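Local coordinates for vascular protein tyrosine phosphatase 1 (Rattus norvegicus, PDB 3I36), which probably removes phosphate from phosphotyrosine in proteins by hydrolysis, through the receptor-type tyrosine phosphatase catalytic domain that this chain represents, at residues Q164-D168 against I169-M173; V270-Y273 against G274-D278; L53-I56 against G57-L60. All blocks are in the same frame, centred on the assembly; numbering follows the deposited sequence.

Contact 1. Residues Q164-D168 against I169-M173; sequences QDYGD and ITVAM
The ring of Tyr-166 overlaps the side chain of Val-171, its CD2 and CE2 atoms resting against CG2, with CD2 3.9 Å from that methyl. The two side chains cross at about a right angle. With its CG anti to the carbonyl carbon (chi1 -52°), the tyrosine directs its ring back along its own strand, passing Ile-169 O at its edge, to Val-171. Gln-164, Tyr-166, Ile-169 and Val-171 all project from this face of the hairpin, and Trp-129 of helix 125-134 stacks on the tyrosine ring and also packs against Ile-169 and Val-171. Asp-165 and Thr-170 occupy the other face, where Asp-165 CB lies 3.7 Å from Thr-170 OG1.

Two antiparallel hydrogen-bonded pairs bracket this one non-hydrogen-bonded pair. Gln-164 and Val-171 exchange bonds in both directions, Gln-164 N to Val-171 O at 2.8 Å. Nearer the turn, Tyr-166 N gives a nearly straight bond to Ile-169 O (170° at the hydrogen). The return bond from Ile-169 N to Tyr-166 O is 3.0 Å long and reaches the oxygen from above the carbonyl plane. At the tip, a water donates to Gly-167 O at 2.8 Å and also pairs with Thr-170 OG1, tying the turn to the side chain of the returning strand. The positive phi of Gly-167 (58°) suits the first corner of a type II' turn. That turn, from Tyr-166 to Ile-169, closes a beta hairpin with a two-residue loop, Gly-167 and Asp-168, at the margin of the mixed sheet of the tyrosine phosphatase fold.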
loop_
_atom_site.group_PDB
_atom_site.type_symbol
_atom_site.label_atom_id
_atom_site.label_comp_id
_atom_site.label_asym_id
_atom_site.label_seq_id
_atom_site.Cartn_x
_atom_site.Cartn_y
_atom_site.Cartn_z
ATOM N N GLN A 164 15.265 -16.030 -10.007
ATOM C CA GLN A 164 15.818 -14.906 -10.751
ATOM C C GLN A 164 16.635 -14.050 -9.806
ATOM O O GLN A 164 16.269 -13.870 -8.647
ATOM C CB GLN A 164 14.715 -14.053 -11.376
ATOM C CG GLN A 164 13.871 -14.785 -12.385
ATOM C CD GLN A 164 13.061 -13.846 -13.244
ATOM O OE1 GLN A 164 12.033 -14.232 -13.802
ATOM N NE2 GLN A 164 13.521 -12.601 -13.361
ATOM N N ASP A 165 17.741 -13.526 -10.309
ATOM C CA ASP A 165 18.559 -12.604 -9.545
ATOM C C ASP A 165 18.133 -11.194 -9.871
ATOM O O ASP A 165 18.013 -10.829 -11.041
ATOM C CB ASP A 165 20.035 -12.779 -9.888
ATOM C CG ASP A 165 20.307 -12.638 -11.379
ATOM O OD1 ASP A 165 19.790 -13.471 -12.157
ATOM O OD2 ASP A 165 21.033 -11.695 -11.775
ATOM N N TYR A 166 17.881 -10.407 -8.830
ATOM C CA TYR A 166 17.699 -8.979 -8.984
ATOM C C TYR A 166 18.821 -8.319 -8.216
ATOM O O TYR A 166 18.712 -8.130 -7.018
ATOM C CB TYR A 166 16.348 -8.559 -8.409
ATOM C CG TYR A 166 15.210 -9.376 -8.967
ATOM C CD1 TYR A 166 14.514 -8.953 -10.089
ATOM C CD2 TYR A 166 14.838 -10.576 -8.375
ATOM C CE1 TYR A 166 13.470 -9.699 -10.607
ATOM C CE2 TYR A 166 13.795 -11.330 -8.885
ATOM C CZ TYR A 166 13.120 -10.893 -10.005
ATOM O OH TYR A 166 12.080 -11.640 -10.515
ATOM N N GLY A 167 19.907 -7.984 -8.902
ATOM C CA GLY A 167 21.114 -7.580 -8.210
ATOM C C GLY A 167 21.561 -8.692 -7.271
ATOM O O GLY A 167 21.673 -9.840 -7.691
ATOM N N ASP A 168 21.794 -8.363 -6.002
ATOM C CA ASP A 168 22.274 -9.350 -5.030
ATOM C C ASP A 168 21.150 -10.202 -4.478
ATOM O O ASP A 168 21.388 -11.137 -3.710
ATOM C CB ASP A 168 22.968 -8.663 -3.857
ATOM C CG ASP A 168 24.265 -8.013 -4.249
ATOM O OD1 ASP A 168 24.966 -8.561 -5.126
ATOM O OD2 ASP A 168 24.582 -6.955 -3.668
ATOM N N ILE A 169 19.920 -9.871 -4.843
ATOM C CA ILE A 169 18.790 -10.571 -4.275
ATOM C C ILE A 169 18.267 -11.626 -5.234
ATOM O O ILE A 169 17.949 -11.335 -6.390
ATOM C CB ILE A 169 17.660 -9.616 -3.911
ATOM C CG1 ILE A 169 18.181 -8.538 -2.956
ATOM C CG2 ILE A 169 16.496 -10.403 -3.287
ATOM C CD1 ILE A 169 18.833 -9.111 -1.698
ATOM N N THR A 170 18.192 -12.861 -4.763
ATOM C CA THR A 170 17.653 -13.911 -5.611
ATOM C C THR A 170 16.307 -14.345 -5.077
ATOM O O THR A 170 16.119 -14.515 -3.872
ATOM C CB THR A 170 18.639 -15.084 -5.805
ATOM O OG1 THR A 170 19.678 -14.665 -6.702
ATOM C CG2 THR A 170 17.931 -16.302 -6.410
ATOM N N VAL A 171 15.349 -14.461 -5.983
ATOM C CA VAL A 171 13.990 -14.767 -5.591
ATOM C C VAL A 171 13.533 -15.934 -6.421
ATOM O O VAL A 171 13.822 -16.016 -7.616
ATOM C CB VAL A 171 13.042 -13.553 -5.786
ATOM C CG1 VAL A 171 11.684 -13.852 -5.192
ATOM C CG2 VAL A 171 13.640 -12.320 -5.131
ATOM N N ALA A 172 12.860 -16.861 -5.763
ATOM C CA ALA A 172 12.307 -18.013 -6.427
ATOM C C ALA A 172 10.917 -18.204 -5.876
ATOM O O ALA A 172 10.701 -18.150 -4.664
ATOM C CB ALA A 172 13.158 -19.249 -6.150
ATOM N N MET A 173 9.962 -18.432 -6.762
ATOM C CA MET A 173 8.615 -18.669 -6.313
ATOM C C MET A 173 8.491 -20.118 -5.850
ATOM O O MET A 173 8.916 -21.031 -6.548
ATOM C CB MET A 173 7.634 -18.372 -7.439
ATOM C CG MET A 173 6.207 -18.359 -6.955
ATOM S SD MET A 173 5.077 -18.002 -8.296
ATOM C CE MET A 173 5.324 -19.463 -9.292
HETATM O O HOH W 1 21.737 -12.465 -6.700
#

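Contact 2. Residues V270-Y273 against G274-D278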
loop_
_atom_site.group_PDB
_atom_site.type_symbol
_atom_site.label_atom_id
_atom_site.label_comp_id
_atom_site.label_asym_id
_atom_site.label_seq_id
_atom_site.Cartn_x
_atom_site.Cartn_y
_atom_site.Cartn_z
ATOM N N VAL A 270 -13.771 5.053 14.693
ATOM C CA VAL A 270 -13.051 5.162 13.451
ATOM C C VAL A 270 -12.699 6.604 13.231
ATOM O O VAL A 270 -13.384 7.522 13.678
ATOM C CB VAL A 270 -13.829 4.589 12.240
ATOM C CG1 VAL A 270 -14.382 3.200 12.561
ATOM C CG2 VAL A 270 -14.932 5.508 11.824
ATOM N N ASP A 271 -11.601 6.792 12.535
ATOM C CA ASP A 271 -11.212 8.116 12.134
ATOM C C ASP A 271 -10.566 7.953 10.774
ATOM O O ASP A 271 -9.344 7.875 10.644
ATOM C CB ASP A 271 -10.247 8.731 13.138
ATOM C CG ASP A 271 -10.007 10.201 12.867
ATOM O OD1 ASP A 271 -10.522 10.709 11.841
ATOM O OD2 ASP A 271 -9.317 10.838 13.676
ATOM N N VAL A 272 -11.410 7.891 9.758
ATOM C CA VAL A 272 -10.930 7.684 8.412
ATOM C C VAL A 272 -10.146 8.925 8.034
ATOM O O VAL A 272 -9.082 8.848 7.436
ATOM C CB VAL A 272 -12.104 7.518 7.453
ATOM C CG1 VAL A 272 -11.603 7.390 6.005
ATOM C CG2 VAL A 272 -12.941 6.302 7.864
ATOM N N TYR A 273 -10.704 10.075 8.385
ATOM C CA TYR A 273 -10.072 11.337 8.068
ATOM C C TYR A 273 -8.662 11.363 8.655
ATOM O O TYR A 273 -7.707 11.693 7.969
ATOM C CB TYR A 273 -10.897 12.492 8.614
ATOM C CG TYR A 273 -10.315 13.836 8.254
ATOM C CD1 TYR A 273 -10.714 14.496 7.102
ATOM C CD2 TYR A 273 -9.362 14.433 9.059
ATOM C CE1 TYR A 273 -10.186 15.717 6.764
ATOM C CE2 TYR A 273 -8.823 15.660 8.733
ATOM C CZ TYR A 273 -9.240 16.293 7.584
ATOM O OH TYR A 273 -8.710 17.513 7.252
ATOM N N GLY A 274 -8.547 11.002 9.927
ATOM C CA GLY A 274 -7.269 11.013 10.623
ATOM C C GLY A 274 -6.286 10.043 10.004
ATOM O O GLY A 274 -5.091 10.322 9.897
ATOM N N ILE A 275 -6.791 8.897 9.577
ATOM C CA ILE A 275 -5.932 7.932 8.926
ATOM C C ILE A 275 -5.432 8.480 7.602
ATOM O O ILE A 275 -4.237 8.469 7.338
ATOM C CB ILE A 275 -6.659 6.604 8.701
ATOM C CG1 ILE A 275 -6.843 5.913 10.052
ATOM C CG2 ILE A 275 -5.852 5.700 7.762
ATOM C CD1 ILE A 275 -7.890 4.807 10.024
ATOM N N VAL A 276 -6.340 8.970 6.767
ATOM C CA VAL A 276 -5.919 9.402 5.443
ATOM C C VAL A 276 -5.006 10.594 5.594
ATOM O O VAL A 276 -4.014 10.711 4.891
ATOM C CB VAL A 276 -7.108 9.730 4.525
ATOM C CG1 VAL A 276 -6.604 10.275 3.176
ATOM C CG2 VAL A 276 -7.963 8.457 4.336
ATOM N N TYR A 277 -5.341 11.474 6.528
ATOM C CA TYR A 277 -4.476 12.609 6.823
ATOM C C TYR A 277 -3.051 12.134 7.099
ATOM O O TYR A 277 -2.072 12.610 6.500
ATOM C CB TYR A 277 -5.009 13.347 8.037
ATOM C CG TYR A 277 -4.340 14.671 8.253
ATOM C CD1 TYR A 277 -5.004 15.856 7.954
ATOM C CD2 TYR A 277 -3.048 14.744 8.764
ATOM C CE1 TYR A 277 -4.395 17.078 8.151
ATOM C CE2 TYR A 277 -2.432 15.967 8.964
ATOM C CZ TYR A 277 -3.117 17.127 8.653
ATOM O OH TYR A 277 -2.513 18.343 8.839
ATOM N N ASP A 278 -2.942 11.192 8.016
ATOM C CA ASP A 278 -1.664 10.589 8.344
ATOM C C ASP A 278 -0.986 10.004 7.096
ATOM O O ASP A 278 0.192 10.237 6.851
ATOM C CB ASP A 278 -1.889 9.489 9.369
ATOM C CG ASP A 278 -0.601 8.938 9.914
ATOM O OD1 ASP A 278 0.356 9.713 10.116
ATOM O OD2 ASP A 278 -0.573 7.727 10.166
#
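Asp-271 OD1 accepts the backbone N-H of Gly-274 at 2.8 Å, a capping bond that makes Asp-271 the N-cap of helix 272-280. The amide meets the oxygen from above the carboxylate plane, 68° out of it. A first torsion of -170° turns CG away from the backbone N and brings the carboxylate beside Gly-274, whose lack of a side chain matters: a beta carbon there would collide with OD2. The negative group also sits where the helix dipole is positive, which probably favours its charged form. Replacing the aspartate by an alanine removes the carboxylate, and the Gly-274 N-H would probably lose its capping acceptor, leaving the first turn more liable to fray.

Asp-271 O receives Ile-275 N at 2.9 Å, beginning the regular i to i+4 pattern. Gln-263 of helix 249-267 accepts from the Asp-271 backbone N through its side-chain oxygen.

Side chains one turn apart then line up. Val-272 and Val-276 lie side by side, CG1 of the first 4.1 Å from CG2 of the second, while Leu-260 and Leu-296 pack against Val-272 from two neighbouring helices. Tyr-273 and Tyr-277 likewise point the same way; Lys-24 makes a cation-pi contact with the Tyr-273 ring. Between these two tyrosines the touch is made by ring carbons, Tyr-273 CE2 standing 3.9 Å from Tyr-277 CD1.

Contact 3. Residues L53-I56 against G57-L60; sequences LKLI and GISL
Leu-55 and Ile-58 meet through their end methyls, Leu-55 CD2 lying 3.8 Å from Ile-58 CD1 where the two side chains cross obliquely. Ile-58 also brings CG1 to 3.3 Å from Leu-55 O, folding over the carbonyl that its own amide uses. Its chi1 of 70° sets CG1 between the backbone N and the carbonyl carbon, and from there CD1 extends back to the leucine.

Next to this pair, Ile-58 N donates to Leu-55 O in a long, nearly straight bond of 3.3 Å (169° at the hydrogen). The amide approaches from above the carbonyl plane, and the bond closes a type II turn from Leu-55 to Ile-58. Gly-57 takes the positive-phi corner (phi 82°); a beta carbon on it would run into Ile-56 O.

Type I turns overlap this central one at both ends. Ile-56 N bonds to Leu-53 O at 2.9 Å in the first, and Leu-60 N to Gly-57 O in the last, giving three successive reversals in the loop between helix 28-53 and helix 63-66. Further out, Ile-56 packs on Met-281 and Ile-58 on Tyr-82, while Lys-54 pairs with Glu-51 in a salt bridge.

Across the central turn, then, cohesion comes from one lengthy backbone bond and a methyl contact at the surface, with no charged pairing between its two arms, consistent with a turn held mainly by its backbone, with Gly-57 at the positive-phi corner.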
loop_
_atom_site.group_PDB
_atom_site.type_symbol
_atom_site.label_atom_id
_atom_site.label_comp_id
_atom_site.label_asym_id
_atom_site.label_seq_id
_atom_site.Cartn_x
_atom_site.Cartn_y
_atom_site.Cartn_z
ATOM N N LEU A 53 -8.718 17.192 2.940
ATOM C CA LEU A 53 -7.470 16.451 2.894
ATOM C C LEU A 53 -6.583 16.880 1.722
ATOM O O LEU A 53 -5.397 16.551 1.686
ATOM C CB LEU A 53 -7.767 14.957 2.787
ATOM C CG LEU A 53 -8.338 14.334 4.069
ATOM C CD1 LEU A 53 -8.804 12.923 3.796
ATOM C CD2 LEU A 53 -7.293 14.357 5.178
ATOM N N LYS A 54 -7.157 17.620 0.785
ATOM C CA LYS A 54 -6.520 17.832 -0.511
ATOM C C LYS A 54 -5.063 18.285 -0.431
ATOM O O LYS A 54 -4.197 17.775 -1.148
ATOM C CB LYS A 54 -7.325 18.836 -1.348
ATOM C CG LYS A 54 -6.829 18.960 -2.779
ATOM C CD LYS A 54 -7.730 19.872 -3.626
ATOM C CE LYS A 54 -7.780 21.278 -3.064
ATOM N NZ LYS A 54 -8.691 22.164 -3.850
ATOM N N LEU A 55 -4.798 19.249 0.439
ATOM C CA LEU A 55 -3.487 19.891 0.482
ATOM C C LEU A 55 -2.589 19.277 1.533
ATOM O O LEU A 55 -1.452 19.712 1.727
ATOM C CB LEU A 55 -3.626 21.382 0.760
ATOM C CG LEU A 55 -4.544 22.140 -0.196
ATOM C CD1 LEU A 55 -4.632 23.605 0.230
ATOM C CD2 LEU A 55 -4.032 22.036 -1.610
ATOM N N ILE A 56 -3.083 18.261 2.222
ATOM C CA ILE A 56 -2.284 17.715 3.297
ATOM C C ILE A 56 -0.998 17.071 2.798
ATOM O O ILE A 56 -1.017 16.185 1.931
ATOM C CB ILE A 56 -3.050 16.713 4.146
ATOM C CG1 ILE A 56 -4.362 17.342 4.650
ATOM C CG2 ILE A 56 -2.177 16.258 5.309
ATOM C CD1 ILE A 56 -4.197 18.702 5.305
ATOM N N GLY A 57 0.113 17.516 3.379
ATOM C CA GLY A 57 1.423 16.949 3.116
ATOM C C GLY A 57 2.092 17.469 1.854
ATOM O O GLY A 57 3.276 17.232 1.639
ATOM N N ILE A 58 1.361 18.192 1.016
ATOM C CA ILE A 58 1.914 18.470 -0.314
ATOM C C ILE A 58 3.097 19.437 -0.324
ATOM O O ILE A 58 3.836 19.512 -1.306
ATOM C CB ILE A 58 0.839 18.906 -1.318
ATOM C CG1 ILE A 58 0.314 20.300 -0.974
ATOM C CG2 ILE A 58 -0.279 17.847 -1.366
ATOM C CD1 ILE A 58 -0.446 20.955 -2.121
ATOM N N SER A 59 3.279 20.169 0.766
ATOM C CA SER A 59 4.429 21.060 0.860
ATOM C C SER A 59 5.631 20.364 1.497
ATOM O O SER A 59 6.647 20.998 1.744
ATOM C CB SER A 59 4.081 22.331 1.645
ATOM O OG SER A 59 3.854 22.030 3.002
ATOM N N LEU A 60 5.517 19.065 1.781
ATOM C CA LEU A 60 6.650 18.338 2.337
ATOM C C LEU A 60 7.667 18.187 1.225
ATOM O O LEU A 60 7.300 17.809 0.111
ATOM C CB LEU A 60 6.238 16.957 2.828
ATOM C CG LEU A 60 5.436 16.959 4.131
ATOM C CD1 LEU A 60 4.781 15.596 4.310
ATOM C CD2 LEU A 60 6.374 17.267 5.286
#

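Following the chain from the N terminus, contact 3 comes first, closing consecutive turns in the loop that leaves helix 28-53. Contact 1 follows, reversing the chain at the edge of the mixed sheet, and contact 2 comes last, starting helix 272-280 after the short strand 269-270. All three are local and in series, neither nested nor crossing. Contacts 2 and 3 nevertheless meet in space: Tyr-277 CE1 lies 3.3 Å from Ile-56 CD1, and Leu-53 packs on Tyr-273 and Val-276, joining helix 272-280 to the end of helix 28-53 and the loop after it. Contact 1 stands apart, its centre about 37 Å from either of theirs, beyond the chain's centre.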